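PDB 3IEG: DnaJ homolog subfamily C member 3 from Mus musculus, which serves as an endoplasmic reticulum co-chaperone of the unfolded protein response, binding misfolded proteins, stimulating the HSC70 ATPase and restraining the GCN2 kinase. Local coordinates for residues 36-39 and 40-44; 109-112 and 113-116; 144-147 and 148-152; 223-226 and 227-231; 314-318 and 319-323. All coordinates share one frame; numbering follows the deposited sequence.

In the fold
All five contacts are one-turn neighbourhoods within the all-helical TPR fragment, spaced along its superhelical array. Interaction 1 lies at the junction of TPR 1 and TPR 2, the two repeats whose hydrophobic groove binds misfolded proteins, and its centre is 82 Å from that of interaction 5 in TPR 9. Interactions 2 and 3 touch: Lys116 CD of helix 104-132 packs 4.0 Å from Val149 CG1 of helix 136-149, with contact centres 16 Å apart. Interaction 4, which carries one cysteine of a disulfide, has its centre 34 Å from that of interaction 3 and 45 Å from that of interaction 5. None of the remaining pairs touch.

Interaction 1 of 5, residues 36-39 and 40-44; sequences NYIA and YYRRA
Asn36, at the N-cap position of helix 37-50, meets the following turn through its carbonyl, with Asn36 O lying 3.4 Å from Tyr40 CD2 and approaching that ring obliquely. Tyr40 carries its ring there because CG is anti to the carbonyl carbon (chi1 -71°), which turns the ring back towards the helix start; its hydroxyl is hydrogen-bonded to Pro34 O. The next carbonyl, Tyr37 O, accepts the N-H of Tyr41 at 3.1 Å and opens the run of i to i+4 bonds. Ile38 does more: its O receives Arg42 N in a nearly straight bond (N-H...O 172°), while Arg42 CG passes 3.2 Å from the same Ile38 O. The bend of Arg42 at chi2 (-59°) brings its guanidinium alongside the isoleucine, so that Ile38 CG2 lies over one face of the planar group, 4.5 Å from Arg42 NE. Ala39 O closes the series with a 3.0 Å bond from Arg43 N. The arginine side chain itself departs from the contact and forms a salt bridge with Asp59.

Residues 38-44 belong to TPR 2, and the turn touches four helices: Asn36, Ile38 and Arg42 touch Leu7 of helix 2-15, Tyr40 packs on Val30 of helix 19-32 and Val63 of helix 53-66, and Tyr41 reaches Ala72 and Ala73 of helix 71-84.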
# COMPACT_ATOMS: atom_id res chain seq x y z
N ASN A 36 -8.83 21.74 36.13
CA ASN A 36 -7.85 21.04 36.95
C ASN A 36 -6.78 20.36 36.10
O ASN A 36 -7.06 19.43 35.37
CB ASN A 36 -8.58 20.02 37.82
CG ASN A 36 -7.70 19.43 38.88
OD1 ASN A 36 -8.18 18.70 39.76
ND2 ASN A 36 -6.41 19.73 38.83
N TYR A 37 -5.55 20.83 36.22
CA TYR A 37 -4.49 20.36 35.33
C TYR A 37 -4.06 18.90 35.51
O TYR A 37 -3.79 18.24 34.52
CB TYR A 37 -3.28 21.29 35.38
CG TYR A 37 -2.52 21.23 36.67
CD1 TYR A 37 -2.98 21.88 37.82
CD2 TYR A 37 -1.34 20.51 36.76
CE1 TYR A 37 -2.28 21.82 39.02
CE2 TYR A 37 -0.63 20.44 37.94
CZ TYR A 37 -1.10 21.09 39.07
OH TYR A 37 -0.39 21.01 40.23
N ILE A 38 -4.00 18.40 36.75
CA ILE A 38 -3.61 16.99 36.95
C ILE A 38 -4.62 16.02 36.39
O ILE A 38 -4.24 14.98 35.88
CB ILE A 38 -3.27 16.57 38.40
CG1 ILE A 38 -3.81 17.59 39.40
CG2 ILE A 38 -1.76 16.34 38.57
CD1 ILE A 38 -5.09 17.15 40.04
N ALA A 39 -5.90 16.37 36.48
CA ALA A 39 -6.94 15.50 35.94
C ALA A 39 -6.63 15.18 34.49
O ALA A 39 -6.62 14.01 34.11
CB ALA A 39 -8.31 16.13 36.08
N TYR A 40 -6.32 16.20 33.69
CA TYR A 40 -5.95 16.00 32.30
C TYR A 40 -4.64 15.23 32.18
O TYR A 40 -4.47 14.44 31.25
CB TYR A 40 -5.81 17.33 31.55
CG TYR A 40 -7.12 18.04 31.28
CD1 TYR A 40 -7.96 17.63 30.24
CD2 TYR A 40 -7.51 19.13 32.06
CE1 TYR A 40 -9.16 18.30 29.99
CE2 TYR A 40 -8.70 19.78 31.83
CZ TYR A 40 -9.53 19.37 30.79
OH TYR A 40 -10.71 20.04 30.57
N TYR A 41 -3.73 15.45 33.12
CA TYR A 41 -2.47 14.72 33.09
C TYR A 41 -2.72 13.23 33.38
O TYR A 41 -2.25 12.37 32.64
CB TYR A 41 -1.43 15.32 34.05
CG TYR A 41 -0.12 14.57 34.07
CD1 TYR A 41 0.72 14.57 32.94
CD2 TYR A 41 0.28 13.85 35.20
CE1 TYR A 41 1.92 13.87 32.95
CE2 TYR A 41 1.49 13.16 35.22
CZ TYR A 41 2.31 13.17 34.09
OH TYR A 41 3.50 12.48 34.10
N ARG A 42 -3.47 12.94 34.43
CA ARG A 42 -3.78 11.56 34.79
C ARG A 42 -4.43 10.82 33.63
O ARG A 42 -4.02 9.68 33.29
CB ARG A 42 -4.66 11.49 36.03
CG ARG A 42 -4.02 12.09 37.28
CD ARG A 42 -2.72 11.41 37.65
NE ARG A 42 -2.21 11.92 38.92
CZ ARG A 42 -0.93 11.90 39.28
NH1 ARG A 42 -0.00 11.41 38.47
NH2 ARG A 42 -0.58 12.39 40.45
N ARG A 43 -5.41 11.46 33.00
CA ARG A 43 -6.04 10.88 31.83
C ARG A 43 -5.02 10.64 30.72
O ARG A 43 -5.09 9.64 30.04
CB ARG A 43 -7.18 11.75 31.31
CG ARG A 43 -8.06 11.00 30.32
CD ARG A 43 -9.35 11.73 30.00
NE ARG A 43 -9.09 12.94 29.24
CZ ARG A 43 -9.96 13.93 29.08
NH1 ARG A 43 -11.16 13.85 29.64
NH2 ARG A 43 -9.63 14.99 28.37
N ALA A 44 -4.07 11.54 30.55
CA ALA A 44 -3.09 11.36 29.49
C ALA A 44 -2.12 10.20 29.75
O ALA A 44 -1.72 9.51 28.81
CB ALA A 44 -2.32 12.65 29.21

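Interaction 2 of 5, residues 109-112 and 113-116; sequences EAES and QLVK
Gln113 and Glu109 are joined first by the backbone, Gln113 N donating to Glu109 O at 2.9 Å. The same i to i+4 spacing gives Leu114 N to Ala110 O at 3.0 Å and Val115 N to Glu111 O at 3.1 Å, whereas Lys116 N to Ser112 O is weak. Leu114 N also makes a weak second bond to Glu111 O, one residue nearer. The pattern is that of regular alpha-helix.

Carbon-to-carbonyl contacts follow the same ladder. Gln113 has CG anti to its carbonyl carbon (chi1 -67°), which sets CG beside the preceding turn, 3.1 Å from Glu109 O. Leu114 behaves similarly, its CG resting 3.5 Å from Ala110 O, and Val115 lays its CG2 branch 3.4 Å from Glu111 O. On the leucine flank, Leu114 CD1 and Glu111 OE2 approach only to 4.4 Å.

The turn belongs to helix 104-132, a long helix that starts at the last residue of TPR 3 and continues into TPR 4, thus connecting the two repeats. Leu114 packs on Phe94 and Leu98 of helix 87-98.

Polar ends form the third group. A bend in Gln113 at chi2 (-69°) helps bring its amide to helix 71-84: NE2 bonds to His79 ND1 and Glu109 OE1 to His79 NE2, so one histidine of that helix joins successive turns of helix 104-132, while Glu109 OE2 is hydrogen-bonded to Gln105 NE2.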
# COMPACT_ATOMS: atom_id res chain seq x y z
N GLU A 109 16.70 12.27 29.82
CA GLU A 109 15.77 11.92 28.74
C GLU A 109 15.68 13.03 27.68
O GLU A 109 15.75 12.75 26.48
CB GLU A 109 14.38 11.58 29.31
CG GLU A 109 13.69 10.38 28.67
CD GLU A 109 12.53 9.80 29.51
OE1 GLU A 109 11.40 9.68 28.96
OE2 GLU A 109 12.73 9.46 30.71
N ALA A 110 15.58 14.29 28.12
CA ALA A 110 15.49 15.43 27.22
C ALA A 110 16.79 15.72 26.46
O ALA A 110 16.74 16.10 25.30
CB ALA A 110 15.02 16.66 27.96
N GLU A 111 17.94 15.55 27.11
CA GLU A 111 19.23 15.72 26.44
C GLU A 111 19.43 14.62 25.40
O GLU A 111 19.94 14.87 24.30
CB GLU A 111 20.40 15.70 27.44
CG GLU A 111 20.42 16.87 28.42
CD GLU A 111 21.00 18.16 27.85
OE1 GLU A 111 21.43 19.02 28.66
OE2 GLU A 111 21.04 18.33 26.60
N SER A 112 19.03 13.41 25.76
CA SER A 112 19.09 12.26 24.88
C SER A 112 18.21 12.47 23.64
O SER A 112 18.60 12.14 22.51
CB SER A 112 18.67 11.02 25.66
OG SER A 112 18.62 9.89 24.82
N GLN A 113 17.03 13.06 23.85
CA GLN A 113 16.10 13.31 22.76
C GLN A 113 16.52 14.51 21.89
O GLN A 113 16.14 14.57 20.72
CB GLN A 113 14.68 13.48 23.29
CG GLN A 113 14.04 12.22 23.90
CD GLN A 113 13.73 11.15 22.88
OE1 GLN A 113 14.64 10.49 22.37
NE2 GLN A 113 12.45 10.96 22.57
N LEU A 114 17.29 15.44 22.44
CA LEU A 114 17.80 16.57 21.66
C LEU A 114 18.95 16.18 20.75
O LEU A 114 19.10 16.75 19.67
CB LEU A 114 18.22 17.75 22.55
CG LEU A 114 17.13 18.71 23.05
CD1 LEU A 114 17.76 19.73 23.97
CD2 LEU A 114 16.37 19.42 21.93
N VAL A 115 19.75 15.21 21.19
CA VAL A 115 20.82 14.69 20.33
C VAL A 115 20.16 14.03 19.13
O VAL A 115 20.52 14.31 17.99
CB VAL A 115 21.75 13.69 21.06
CG1 VAL A 115 22.69 12.99 20.07
CG2 VAL A 115 22.55 14.41 22.15
N LYS A 116 19.16 13.19 19.40
CA LYS A 116 18.49 12.43 18.36
C LYS A 116 17.66 13.27 17.39
O LYS A 116 17.63 12.96 16.20
CB LYS A 116 17.64 11.33 18.97
CG LYS A 116 17.46 10.15 18.04
CD LYS A 116 16.43 9.19 18.59
CE LYS A 116 16.95 8.41 19.81
NZ LYS A 116 16.10 7.21 20.07

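Interaction 3 of 5, residues 144-147 and 148-152; sequences DKIL and EVCVW
Glu148 folds back over the turn made by Asp144 and Lys145, and its atoms meet that turn one after another. CB sits 3.4 Å from Lys145 O. CG, anti to the carbonyl carbon (chi1 -71°), passes 3.4 Å from Asp144 O. A bend at chi2 (-60°) keeps the carboxylate near the preceding turn. At the tip, OE1 accepts a bond of 3.1 Å from a water that also donates to Asp144 O at 2.8 Å, so the water ties the carboxylate to a backbone carbonyl one turn earlier. The two acidic groups stay apart, Asp144 OD1 being 6.4 Å from Glu148 OE1; the salt bridge of Asp144 to Arg160 probably eases their mutual repulsion.

The backbone shows the helix losing regularity. Glu148 N bonds to Lys145 O at 3.2 Å, three residues back, with the donor 62° out of the carbonyl plane, and the i to i+4 bond to Asp144 O is weak. Cys150, beyond the weakly bonded last turn, centres an inverse gamma turn. Its SG packs 4.0 Å from Ile146 CG2, and Val151 places CG1 against the carbonyl of Leu147.

This exit lies in TPR 4, with helices on several flanks. Ile146 touches Met120 and Leu123 of helix 104-132 and Leu156 of helix 154-166, Leu147 lies against Arg160, and Trp152 touches Leu80 and Lys83 of helix 71-84, also joining Lys83 through the backbone.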
# COMPACT_ATOMS: atom_id res chain seq x y z
N ASP A 144 14.92 6.09 4.94
CA ASP A 144 14.95 4.84 5.69
C ASP A 144 15.36 5.09 7.13
O ASP A 144 14.68 4.65 8.06
CB ASP A 144 15.90 3.83 5.05
CG ASP A 144 15.30 3.13 3.84
OD1 ASP A 144 14.05 3.08 3.70
OD2 ASP A 144 16.09 2.63 3.02
N LYS A 145 16.47 5.80 7.31
CA LYS A 145 16.97 6.17 8.63
C LYS A 145 15.97 7.02 9.41
O LYS A 145 15.64 6.69 10.55
CB LYS A 145 18.33 6.89 8.54
CG LYS A 145 19.52 6.12 9.12
CD LYS A 145 20.29 5.34 8.04
CE LYS A 145 21.50 6.15 7.52
NZ LYS A 145 22.28 5.38 6.49
N ILE A 146 15.49 8.10 8.81
CA ILE A 146 14.53 8.95 9.49
C ILE A 146 13.31 8.14 9.94
O ILE A 146 12.93 8.19 11.12
CB ILE A 146 14.11 10.16 8.64
CG1 ILE A 146 15.35 10.94 8.22
CG2 ILE A 146 13.21 11.10 9.43
CD1 ILE A 146 15.15 11.79 6.98
N LEU A 147 12.72 7.36 9.04
CA LEU A 147 11.46 6.70 9.36
C LEU A 147 11.54 5.60 10.44
O LEU A 147 10.51 5.14 10.92
CB LEU A 147 10.75 6.20 8.10
CG LEU A 147 10.18 7.31 7.18
CD1 LEU A 147 9.96 6.77 5.78
CD2 LEU A 147 8.90 7.92 7.75
N GLU A 148 12.76 5.21 10.81
CA GLU A 148 12.99 4.30 11.94
C GLU A 148 12.61 4.98 13.24
O GLU A 148 12.14 4.33 14.17
CB GLU A 148 14.46 3.87 12.04
CG GLU A 148 14.95 2.92 10.96
CD GLU A 148 14.17 1.61 10.94
OE1 GLU A 148 13.83 1.14 9.83
OE2 GLU A 148 13.90 1.06 12.03
N VAL A 149 12.82 6.29 13.31
CA VAL A 149 12.57 7.04 14.52
C VAL A 149 11.25 7.77 14.39
O VAL A 149 10.40 7.68 15.27
CB VAL A 149 13.71 8.03 14.82
CG1 VAL A 149 13.36 8.92 15.99
CG2 VAL A 149 15.02 7.28 15.07
N CYS A 150 11.07 8.52 13.31
CA CYS A 150 9.86 9.29 13.11
C CYS A 150 8.85 8.41 12.37
O CYS A 150 8.62 8.56 11.16
CB CYS A 150 10.15 10.56 12.32
SG CYS A 150 11.47 11.57 13.02
N VAL A 151 8.27 7.47 13.12
CA VAL A 151 7.45 6.41 12.56
C VAL A 151 6.04 6.88 12.19
O VAL A 151 5.37 6.23 11.39
CB VAL A 151 7.38 5.17 13.50
CG1 VAL A 151 8.73 4.43 13.55
CG2 VAL A 151 6.94 5.56 14.92
N TRP A 152 5.60 8.00 12.75
CA TRP A 152 4.28 8.53 12.45
C TRP A 152 4.34 9.78 11.56
O TRP A 152 3.38 10.54 11.46
CB TRP A 152 3.49 8.81 13.74
CG TRP A 152 3.38 7.63 14.68
CD1 TRP A 152 3.35 6.29 14.34
CD2 TRP A 152 3.28 7.68 16.10
NE1 TRP A 152 3.25 5.52 15.47
CE2 TRP A 152 3.20 6.34 16.57
CE3 TRP A 152 3.25 8.73 17.03
CZ2 TRP A 152 3.10 6.03 17.92
CZ3 TRP A 152 3.15 8.41 18.39
CH2 TRP A 152 3.08 7.07 18.82
O HOH W 1 12.40 2.98 7.80

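Interaction 4 of 5, residues 223-226 and 227-231; sequences RCFA and HYKQV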
# COMPACT_ATOMS: atom_id res chain seq x y z
N ARG A 223 -10.53 14.51 -9.96
CA ARG A 223 -9.57 13.57 -10.55
C ARG A 223 -9.93 12.13 -10.24
O ARG A 223 -9.83 11.26 -11.10
CB ARG A 223 -8.14 13.87 -10.09
CG ARG A 223 -7.37 14.83 -11.02
CD ARG A 223 -5.87 14.48 -11.09
NE ARG A 223 -5.02 15.31 -10.24
CZ ARG A 223 -4.80 15.11 -8.93
NH1 ARG A 223 -5.37 14.11 -8.29
NH2 ARG A 223 -4.00 15.94 -8.27
N CYS A 224 -10.36 11.88 -9.01
CA CYS A 224 -10.77 10.54 -8.60
C CYS A 224 -11.99 10.08 -9.38
O CYS A 224 -12.11 8.90 -9.69
CB CYS A 224 -11.08 10.49 -7.11
SG CYS A 224 -9.67 10.00 -6.14
N PHE A 225 -12.87 11.03 -9.70
CA PHE A 225 -14.09 10.71 -10.42
C PHE A 225 -13.78 10.40 -11.88
O PHE A 225 -14.28 9.40 -12.40
CB PHE A 225 -15.14 11.80 -10.28
CG PHE A 225 -16.51 11.39 -10.76
CD1 PHE A 225 -17.30 10.51 -9.99
CD2 PHE A 225 -17.01 11.86 -11.97
CE1 PHE A 225 -18.56 10.11 -10.44
CE2 PHE A 225 -18.28 11.47 -12.43
CZ PHE A 225 -19.06 10.60 -11.66
N ALA A 226 -12.96 11.23 -12.52
CA ALA A 226 -12.61 11.05 -13.94
C ALA A 226 -11.94 9.70 -14.17
O ALA A 226 -12.14 9.07 -15.22
CB ALA A 226 -11.71 12.18 -14.43
N HIS A 227 -11.13 9.28 -13.20
CA HIS A 227 -10.42 8.02 -13.27
C HIS A 227 -11.37 6.85 -12.99
O HIS A 227 -11.25 5.81 -13.62
CB HIS A 227 -9.21 8.02 -12.34
CG HIS A 227 -8.53 6.69 -12.25
ND1 HIS A 227 -7.97 6.07 -13.34
CD2 HIS A 227 -8.38 5.84 -11.20
CE1 HIS A 227 -7.48 4.90 -12.97
NE2 HIS A 227 -7.71 4.74 -11.68
N TYR A 228 -12.30 7.03 -12.06
CA TYR A 228 -13.38 6.06 -11.77
C TYR A 228 -14.12 5.65 -13.04
O TYR A 228 -14.32 4.47 -13.30
CB TYR A 228 -14.37 6.65 -10.76
CG TYR A 228 -15.62 5.83 -10.48
CD1 TYR A 228 -15.54 4.58 -9.89
CD2 TYR A 228 -16.89 6.35 -10.74
CE1 TYR A 228 -16.67 3.83 -9.61
CE2 TYR A 228 -18.04 5.62 -10.45
CZ TYR A 228 -17.92 4.36 -9.90
OH TYR A 228 -19.03 3.61 -9.61
N LYS A 229 -14.49 6.65 -13.85
CA LYS A 229 -15.23 6.39 -15.07
C LYS A 229 -14.42 5.54 -16.04
O LYS A 229 -14.97 4.67 -16.72
CB LYS A 229 -15.69 7.70 -15.72
CG LYS A 229 -16.58 8.53 -14.82
CD LYS A 229 -17.41 9.55 -15.58
CE LYS A 229 -16.59 10.73 -16.09
NZ LYS A 229 -17.49 11.83 -16.56
N GLN A 230 -13.11 5.79 -16.08
CA GLN A 230 -12.19 5.04 -16.94
C GLN A 230 -12.01 3.59 -16.47
O GLN A 230 -12.20 2.68 -17.26
CB GLN A 230 -10.85 5.76 -17.05
CG GLN A 230 -9.76 4.96 -17.77
CD GLN A 230 -9.97 4.88 -19.28
OE1 GLN A 230 -10.95 5.39 -19.81
NE2 GLN A 230 -9.04 4.23 -19.97
N VAL A 231 -11.65 3.39 -15.20
CA VAL A 231 -11.47 2.02 -14.70
C VAL A 231 -12.78 1.26 -14.70
O VAL A 231 -12.79 0.10 -15.04
CB VAL A 231 -10.85 1.89 -13.26
CG1 VAL A 231 -9.46 1.29 -13.31
CG2 VAL A 231 -10.91 3.19 -12.47
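Phe225 meets Tyr228 and Lys229 of the next turn, and the three side chains are set at different inclinations. The phenyl group leaves CA heading away from residues 227-231, but with CG anti to the backbone N (chi1 -168°) the ring returns beside them. Lys229 crosses it at a slant: CG is over one face of the ring, while CD, 3.8 Å from Phe225 CE2, and CE, at 4.1 Å from the same atom, pass the CE2 rim, so the contact is made by the aliphatic part of the lysine. Tyr228 approaches the phenyl ring obliquely, with Phe225 CE1 and Tyr228 CD2 4.1 Å apart. Tyr228 CB lies 3.2 Å from Phe225 O, and the tyrosine hydroxyl is hydrogen-bonded to Arg212 and Lys232.

Underneath runs regular alpha-helix: Tyr228 N donates to Cys224 O at 3.0 Å and Lys229 N to Phe225 O at 3.1 Å. His227, bonded through N to Arg223 O, sends its ring elsewhere, edge-to-face with Tyr199, while NE2 is hydrogen-bonded to Ser207 OG.

Helix 222-246, which runs on into TPR 7, is joined to its neighbours covalently and by packing. Cys224 forms a disulfide with Cys214 of helix 204-217, in TPR 6, Tyr228 rests on Val211 and Leu215 of that helix, and Cys224 and Arg223 touch Tyr192 of helix 188-201.

Interaction 5 of 5, residues 314-318 and 319-323; sequences EAYLI and EEMYD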
# COMPACT_ATOMS: atom_id res chain seq x y z
N GLU A 314 -1.82 -26.32 -28.60
CA GLU A 314 -3.12 -26.83 -29.03
C GLU A 314 -3.44 -26.48 -30.49
O GLU A 314 -4.05 -27.28 -31.20
CB GLU A 314 -4.23 -26.36 -28.09
CG GLU A 314 -4.54 -27.33 -26.94
CD GLU A 314 -5.70 -26.86 -26.05
OE1 GLU A 314 -6.76 -26.46 -26.60
OE2 GLU A 314 -5.56 -26.91 -24.79
N ALA A 315 -3.01 -25.31 -30.95
CA ALA A 315 -3.25 -24.90 -32.33
C ALA A 315 -2.37 -25.67 -33.33
O ALA A 315 -2.80 -25.93 -34.45
CB ALA A 315 -3.06 -23.42 -32.49
N TYR A 316 -1.14 -26.01 -32.93
CA TYR A 316 -0.23 -26.79 -33.78
C TYR A 316 -0.76 -28.18 -34.09
O TYR A 316 -0.55 -28.70 -35.19
CB TYR A 316 1.15 -26.90 -33.15
CG TYR A 316 2.04 -25.71 -33.39
CD1 TYR A 316 2.92 -25.26 -32.40
CD2 TYR A 316 2.00 -25.01 -34.60
CE1 TYR A 316 3.73 -24.17 -32.61
CE2 TYR A 316 2.82 -23.91 -34.82
CZ TYR A 316 3.68 -23.50 -33.81
OH TYR A 316 4.49 -22.41 -34.02
N LEU A 317 -1.44 -28.78 -33.12
CA LEU A 317 -2.02 -30.11 -33.23
C LEU A 317 -3.15 -30.20 -34.27
O LEU A 317 -3.27 -31.20 -34.97
CB LEU A 317 -2.53 -30.60 -31.87
CG LEU A 317 -1.51 -30.89 -30.76
CD1 LEU A 317 -2.24 -31.17 -29.44
CD2 LEU A 317 -0.62 -32.06 -31.13
N ILE A 318 -4.00 -29.17 -34.33
CA ILE A 318 -5.01 -29.12 -35.39
C ILE A 318 -4.28 -29.12 -36.72
O ILE A 318 -4.61 -29.89 -37.62
CB ILE A 318 -5.98 -27.92 -35.23
CG1 ILE A 318 -6.63 -27.95 -33.84
CG2 ILE A 318 -7.05 -27.92 -36.34
CD1 ILE A 318 -7.37 -26.67 -33.44
N GLU A 319 -3.24 -28.30 -36.82
CA GLU A 319 -2.39 -28.24 -38.00
C GLU A 319 -1.49 -29.46 -38.20
O GLU A 319 -0.65 -29.48 -39.10
CB GLU A 319 -1.52 -26.99 -37.94
CG GLU A 319 -2.27 -25.70 -37.98
CD GLU A 319 -2.95 -25.48 -39.31
OE1 GLU A 319 -4.10 -25.97 -39.47
OE2 GLU A 319 -2.35 -24.81 -40.18
N GLU A 320 -1.65 -30.47 -37.35
CA GLU A 320 -0.87 -31.71 -37.44
C GLU A 320 0.64 -31.51 -37.38
O GLU A 320 1.42 -32.38 -37.74
CB GLU A 320 -1.29 -32.55 -38.67
CG GLU A 320 -2.50 -33.46 -38.40
CD GLU A 320 -3.26 -33.90 -39.65
OE1 GLU A 320 -2.78 -33.67 -40.78
OE2 GLU A 320 -4.35 -34.49 -39.48
N MSE A 321 1.05 -30.33 -36.90
CA MSE A 321 2.45 -30.01 -36.71
C MSE A 321 2.88 -30.45 -35.32
O MSE A 321 3.08 -29.64 -34.43
CB MSE A 321 2.67 -28.52 -36.90
CG MSE A 321 2.17 -28.01 -38.24
SE MSE A 321 2.20 -26.07 -38.31
CE MSE A 321 1.61 -25.76 -40.18
N TYR A 322 3.01 -31.76 -35.16
CA TYR A 322 3.25 -32.39 -33.87
C TYR A 322 4.58 -31.97 -33.22
O TYR A 322 4.64 -31.75 -32.01
CB TYR A 322 3.15 -33.91 -34.00
CG TYR A 322 1.81 -34.39 -34.56
CD1 TYR A 322 1.73 -34.96 -35.84
CD2 TYR A 322 0.64 -34.28 -33.81
CE1 TYR A 322 0.50 -35.39 -36.35
CE2 TYR A 322 -0.60 -34.71 -34.32
CZ TYR A 322 -0.66 -35.27 -35.58
OH TYR A 322 -1.89 -35.69 -36.07
N ASP A 323 5.63 -31.86 -34.04
CA ASP A 323 6.97 -31.46 -33.59
C ASP A 323 6.97 -30.11 -32.88
O ASP A 323 7.62 -29.94 -31.85
CB ASP A 323 7.95 -31.44 -34.77
CG ASP A 323 8.51 -32.83 -35.11
OD1 ASP A 323 7.77 -33.84 -35.03
OD2 ASP A 323 9.71 -32.90 -35.46
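Tyr316 and Met321 span a Schellman motif that ends helix 306-318 and turns the chain into helix 322-333, both within TPR 9. The motif is diagnosed by the positive phi of Glu320 (57°) and two bonds into the last turn: Met321 N to Tyr316 O at 2.9 Å, and a weak one from Glu320 N to Leu317 O at 3.0 Å. Met321, modelled as selenomethionine, then occupies the N-cap position of the second helix.

Side chains bridge the turn on two flanks. On one, Met321 extends beyond CG and brings SE to 3.9 Å from Tyr316 CD2; SE is 5.0 Å from the ring centroid and 65° off the ring normal, an oblique Met-aromatic contact. On the other, Leu317 CD2 meets the edge of the Tyr322 ring near its plane, 3.7 Å from CD2 of that ring, the two side chains crossing at about a right angle. Glu319, with CG anti to the carbonyl carbon (chi1 -64°), brings CG 3.6 Å from Ala315 O.

In the next shell Tyr316 touches Ile292 of helix 288-301 and Ala325 and Asp328 of helix 322-333, and Leu317 touches Ala349 of helix 340-357. The Tyr322 ring contacts Leu352 and Leu353 of the same helix, and Glu320 C lies 3.9 Å above one face of that ring, displaced towards its rim.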